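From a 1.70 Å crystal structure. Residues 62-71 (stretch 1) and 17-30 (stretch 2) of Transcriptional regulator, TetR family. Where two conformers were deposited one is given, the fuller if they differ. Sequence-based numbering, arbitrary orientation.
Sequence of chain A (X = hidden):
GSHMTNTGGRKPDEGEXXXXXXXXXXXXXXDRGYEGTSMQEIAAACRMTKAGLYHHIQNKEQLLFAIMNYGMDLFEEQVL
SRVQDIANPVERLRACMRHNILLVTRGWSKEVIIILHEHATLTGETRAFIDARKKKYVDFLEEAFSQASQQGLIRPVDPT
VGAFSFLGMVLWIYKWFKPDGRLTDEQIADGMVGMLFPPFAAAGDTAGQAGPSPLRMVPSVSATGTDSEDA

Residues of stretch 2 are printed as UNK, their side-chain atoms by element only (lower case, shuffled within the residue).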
# COMPACT_ATOMS: atom_id res chain seq x y z
N GLN A 62 17.26 13.46 -11.61
CA GLN A 62 17.93 12.31 -12.21
C GLN A 62 18.01 11.14 -11.23
O GLN A 62 17.74 9.99 -11.59
CB GLN A 62 19.33 12.70 -12.66
CG GLN A 62 19.40 13.71 -13.80
CD GLN A 62 20.82 13.91 -14.28
OE1 GLN A 62 21.69 13.08 -13.99
NE2 GLN A 62 21.07 14.98 -15.02
N LEU A 63 18.37 11.42 -9.98
CA LEU A 63 18.50 10.36 -8.98
C LEU A 63 17.19 9.61 -8.80
O LEU A 63 17.17 8.38 -8.71
CB LEU A 63 18.94 10.96 -7.65
CG LEU A 63 19.02 9.98 -6.47
CD1 LEU A 63 20.09 8.89 -6.66
CD2 LEU A 63 19.27 10.75 -5.19
N LEU A 64 16.09 10.35 -8.64
CA LEU A 64 14.80 9.71 -8.39
C LEU A 64 14.39 8.78 -9.54
O LEU A 64 14.01 7.63 -9.30
CB LEU A 64 13.76 10.80 -8.13
CG LEU A 64 12.35 10.36 -7.75
CD1 LEU A 64 12.43 9.42 -6.53
CD2 LEU A 64 11.47 11.56 -7.46
N PHE A 65 14.47 9.27 -10.79
CA PHE A 65 14.15 8.44 -11.96
C PHE A 65 15.06 7.23 -12.04
O PHE A 65 14.64 6.13 -12.44
CB PHE A 65 14.32 9.31 -13.20
CG PHE A 65 14.11 8.60 -14.51
CD1 PHE A 65 13.04 7.76 -14.72
CD2 PHE A 65 14.96 8.85 -15.57
CE1 PHE A 65 12.84 7.17 -15.93
CE2 PHE A 65 14.77 8.25 -16.78
CZ PHE A 65 13.71 7.42 -16.97
N ALA A 66 16.31 7.41 -11.68
CA ALA A 66 17.24 6.28 -11.67
C ALA A 66 16.80 5.22 -10.66
O ALA A 66 16.89 4.01 -10.93
CB ALA A 66 18.63 6.79 -11.33
N ILE A 67 16.41 5.65 -9.46
CA ILE A 67 16.00 4.67 -8.46
C ILE A 67 14.75 3.95 -8.95
O ILE A 67 14.68 2.71 -8.86
CB ILE A 67 15.79 5.32 -7.07
CG1 ILE A 67 17.12 5.82 -6.49
CG2 ILE A 67 15.18 4.30 -6.07
CD1 ILE A 67 16.94 6.74 -5.30
N MET A 68 13.76 4.71 -9.49
CA MET A 68 12.54 4.07 -9.95
C MET A 68 12.81 3.11 -11.12
O MET A 68 12.24 2.01 -11.18
CB MET A 68 11.49 5.15 -10.26
CG MET A 68 11.10 5.93 -9.00
SD MET A 68 9.80 7.16 -9.29
CE MET A 68 8.44 6.04 -9.51
N ASN A 69 13.68 3.48 -12.06
CA ASN A 69 14.04 2.55 -13.12
C ASN A 69 14.77 1.33 -12.58
O ASN A 69 14.60 0.21 -13.09
CB ASN A 69 14.91 3.26 -14.15
CG ASN A 69 14.11 3.89 -15.24
OD1 ASN A 69 13.04 3.40 -15.63
ND2 ASN A 69 14.64 4.96 -15.79
N TYR A 70 15.59 1.52 -11.55
CA TYR A 70 16.27 0.38 -10.93
C TYR A 70 15.24 -0.54 -10.30
O TYR A 70 15.33 -1.77 -10.44
CB TYR A 70 17.27 0.87 -9.89
CG TYR A 70 18.05 -0.24 -9.16
CD1 TYR A 70 18.42 -1.40 -9.80
CD2 TYR A 70 18.38 -0.12 -7.81
CE1 TYR A 70 19.10 -2.40 -9.14
CE2 TYR A 70 19.06 -1.14 -7.16
CZ TYR A 70 19.41 -2.26 -7.82
OH TYR A 70 20.08 -3.28 -7.18
N GLY A 71 14.19 0.04 -9.69
CA GLY A 71 13.16 -0.79 -9.10
C GLY A 71 12.45 -1.64 -10.14
O GLY A 71 12.09 -2.80 -9.90
N UNK A 17 28.58 -0.58 -8.85
CA UNK A 17 28.82 0.56 -7.97
C UNK A 17 27.67 1.53 -8.08
O UNK A 17 27.33 2.21 -7.13
c UNK A 17 33.07 4.85 -6.37
n UNK A 17 33.44 5.41 -5.23
c UNK A 17 31.56 3.28 -7.57
c UNK A 17 30.63 2.15 -7.16
n UNK A 17 33.71 5.16 -7.49
n UNK A 17 32.07 3.97 -6.38
c UNK A 17 30.13 1.29 -8.31
N UNK A 18 27.15 1.62 -9.29
CA UNK A 18 25.99 2.46 -9.57
C UNK A 18 24.77 2.01 -8.76
O UNK A 18 24.07 2.85 -8.17
c UNK A 18 22.24 3.20 -12.35
c UNK A 18 23.38 2.54 -11.94
c UNK A 18 25.72 2.44 -11.08
o UNK A 18 21.07 5.17 -12.81
c UNK A 18 22.23 4.57 -12.38
c UNK A 18 24.48 4.61 -11.57
c UNK A 18 24.50 3.21 -11.52
c UNK A 18 23.33 5.29 -11.98
N UNK A 19 24.51 0.69 -8.71
CA UNK A 19 23.36 0.18 -7.96
C UNK A 19 23.53 0.42 -6.46
O UNK A 19 22.56 0.73 -5.76
c UNK A 19 22.65 -1.53 -9.69
c UNK A 19 23.16 -1.31 -8.27
n UNK A 19 21.67 -3.08 -11.30
n UNK A 19 20.47 -4.17 -12.93
c UNK A 19 22.34 -2.97 -10.00
c UNK A 19 21.06 -4.18 -11.75
n UNK A 19 21.06 -5.29 -11.01
N UNK A 20 24.76 0.28 -5.95
CA UNK A 20 25.04 0.57 -4.55
C UNK A 20 24.73 2.02 -4.20
O UNK A 20 24.17 2.31 -3.14
c UNK A 20 26.52 0.23 -4.26
N UNK A 21 25.07 2.95 -5.10
CA UNK A 21 24.71 4.35 -4.90
C UNK A 21 23.20 4.48 -4.77
O UNK A 21 22.70 5.16 -3.88
c UNK A 21 27.32 6.00 -7.25
c UNK A 21 25.24 5.21 -6.06
c UNK A 21 24.68 6.62 -6.01
c UNK A 21 26.76 5.29 -6.02
N UNK A 22 22.46 3.84 -5.69
CA UNK A 22 21.00 4.02 -5.69
C UNK A 22 20.36 3.43 -4.44
O UNK A 22 19.38 3.99 -3.91
c UNK A 22 20.83 3.84 -8.29
c UNK A 22 20.72 5.35 -8.42
c UNK A 22 20.09 3.17 -9.38
c UNK A 22 20.37 3.37 -6.92
N UNK A 23 20.91 2.32 -3.95
CA UNK A 23 20.40 1.67 -2.75
C UNK A 23 20.69 2.51 -1.52
O UNK A 23 19.86 2.61 -0.61
c UNK A 23 21.03 0.27 -2.59
o UNK A 23 22.11 -2.30 -2.76
o UNK A 23 21.23 -2.76 -4.72
c UNK A 23 20.55 -0.75 -3.66
c UNK A 23 21.37 -2.02 -3.72
N UNK A 24 21.87 3.13 -1.49
CA UNK A 24 22.24 4.00 -0.38
C UNK A 24 21.37 5.24 -0.39
O UNK A 24 20.82 5.64 0.63
c UNK A 24 24.13 5.38 0.59
o UNK A 24 24.56 3.16 -0.27
c UNK A 24 23.75 4.34 -0.46
N UNK A 25 21.18 5.84 -1.57
CA UNK A 25 20.28 6.99 -1.71
C UNK A 25 18.85 6.64 -1.31
O UNK A 25 18.17 7.43 -0.65
c UNK A 25 20.33 7.48 -3.14
N UNK A 26 18.36 5.47 -1.75
CA UNK A 26 17.02 5.03 -1.37
C UNK A 26 16.87 4.93 0.15
O UNK A 26 15.86 5.35 0.72
c UNK A 26 16.68 3.69 -2.02
N UNK A 27 17.87 4.35 0.83
CA UNK A 27 17.88 4.35 2.29
C UNK A 27 17.72 5.77 2.86
O UNK A 27 16.84 6.03 3.69
c UNK A 27 21.73 0.48 1.94
c UNK A 27 20.29 1.63 3.59
c UNK A 27 19.16 2.21 2.75
n UNK A 27 21.52 1.46 2.82
n UNK A 27 20.78 -0.43 1.71
n UNK A 27 22.89 0.39 1.27
c UNK A 27 19.16 3.70 2.81
N UNK A 28 18.57 6.70 2.45
CA UNK A 28 18.47 8.04 3.02
C UNK A 28 17.11 8.68 2.73
O UNK A 28 16.50 9.31 3.61
c UNK A 28 21.01 8.53 2.82
c UNK A 28 19.60 8.93 2.47
c UNK A 28 21.99 9.42 2.06
c UNK A 28 21.26 8.65 4.30
N UNK A 29 16.61 8.51 1.51
CA UNK A 29 15.35 9.14 1.15
C UNK A 29 14.22 8.59 2.01
O UNK A 29 13.35 9.34 2.49
c UNK A 29 13.61 9.30 -0.65
c UNK A 29 15.05 8.96 -0.35
c UNK A 29 15.95 9.88 -1.18
c UNK A 29 15.92 9.60 -2.68
N UNK A 30 14.21 7.27 2.22
CA UNK A 30 13.20 6.68 3.09
C UNK A 30 13.37 7.13 4.54
O UNK A 30 12.37 7.25 5.26
c UNK A 30 13.25 5.16 2.99
s UNK A 30 12.46 4.55 1.50
O HOH W 1 18.55 3.04 -12.96
O HOH W 2 20.91 -5.88 -8.19

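Position 17 carries three carbons, a nitrogen, then a carbon bearing two more nitrogens; it is out of reach of stretch 1 and is Arg-17. Position 18 has one carbon and a six-carbon ring bearing one oxygen, and that oxygen lies 3.3 Å from Ala-66 CB; this is Tyr-18. Water 1, which donates to Ala-66 O (2.8 Å), is joined to Tyr-18 OH by a weak bond (3.3 Å). Position 19 has three carbons, a nitrogen, then a carbon carrying two more nitrogens, and one of its carbons lies 3.4 Å from Tyr-70 CE1; this is Arg-19, and the carbon is CD. Its CG sits 4.1 Å from the centroid of the Tyr-70 ring, 29° off the normal, a CH-pi contact over one face; water 2 accepts from Arg-19 NH1 and donates to Tyr-70 OH, both at 2.9 Å.

Position 20 has a single carbon pointing away from stretch 1: Ala-20. Position 21 has four carbons, forked at the first with one arm two carbons long; it turns sideways and makes no contact, and is Ile-21. Position 22 also has four carbons, but forked at the second; it points toward stretch 1, with one terminal carbon 3.7 Å from Tyr-70 CB and the other 3.9 Å from Ala-66 CB. This is Leu-22, and these carbons are CD1 and CD2 respectively.

Position 23 shows three carbons, the third carrying two oxygens, one of which lies 2.8 Å from Tyr-70 OH. Two oxygens by element exclude Gln and make it Glu-23, whose OE2 accepts a hydrogen bond from that hydroxyl. Position 24, one carbon bearing an oxygen and a carbon, is out of reach: Thr-24. Positions 25 and 26 have one carbon each, CB, lying 3.8 Å from Leu-63 CD1 at 25 and 4.4 Å from Ile-67 CG2 at 26; these are Ala-25 and Ala-26.

Position 27 has three carbons, a nitrogen, then a carbon carrying two more nitrogens, and position 28 four carbons forked at the second; neither reaches stretch 1, and they are Arg-27 and Leu-28. Position 29 has four carbons, forked at the first, one arm two carbons long, whose end lies 4.0 Å from Ile-67 CD1; this is Ile-29, and the atom is CD1. Position 30 is one carbon then a sulfur, out of reach of stretch 1: Cys-30.

The helices cross at -107°, their axes approaching to 9.9 Å, and bury 537 Å² in total. Packing is reciprocal: Leu-22 is a knob among Leu-63, Ala-66, Ile-67 and Tyr-70, while Ile-67 sits among Leu-22, Ala-25, Ala-26 and Ile-29. The small alanine side chains accompany a close backbone approach, 5.8 Å between Ile-67 CA and Leu-22 CA. Tyr-70 combines an apolar contact with Leu-22, a CH-pi contact over one ring face with Arg-19, and a hydrogen bond from its hydroxyl to Glu-23.

Stretch 2 (17-30) RYRAILETAARLIC
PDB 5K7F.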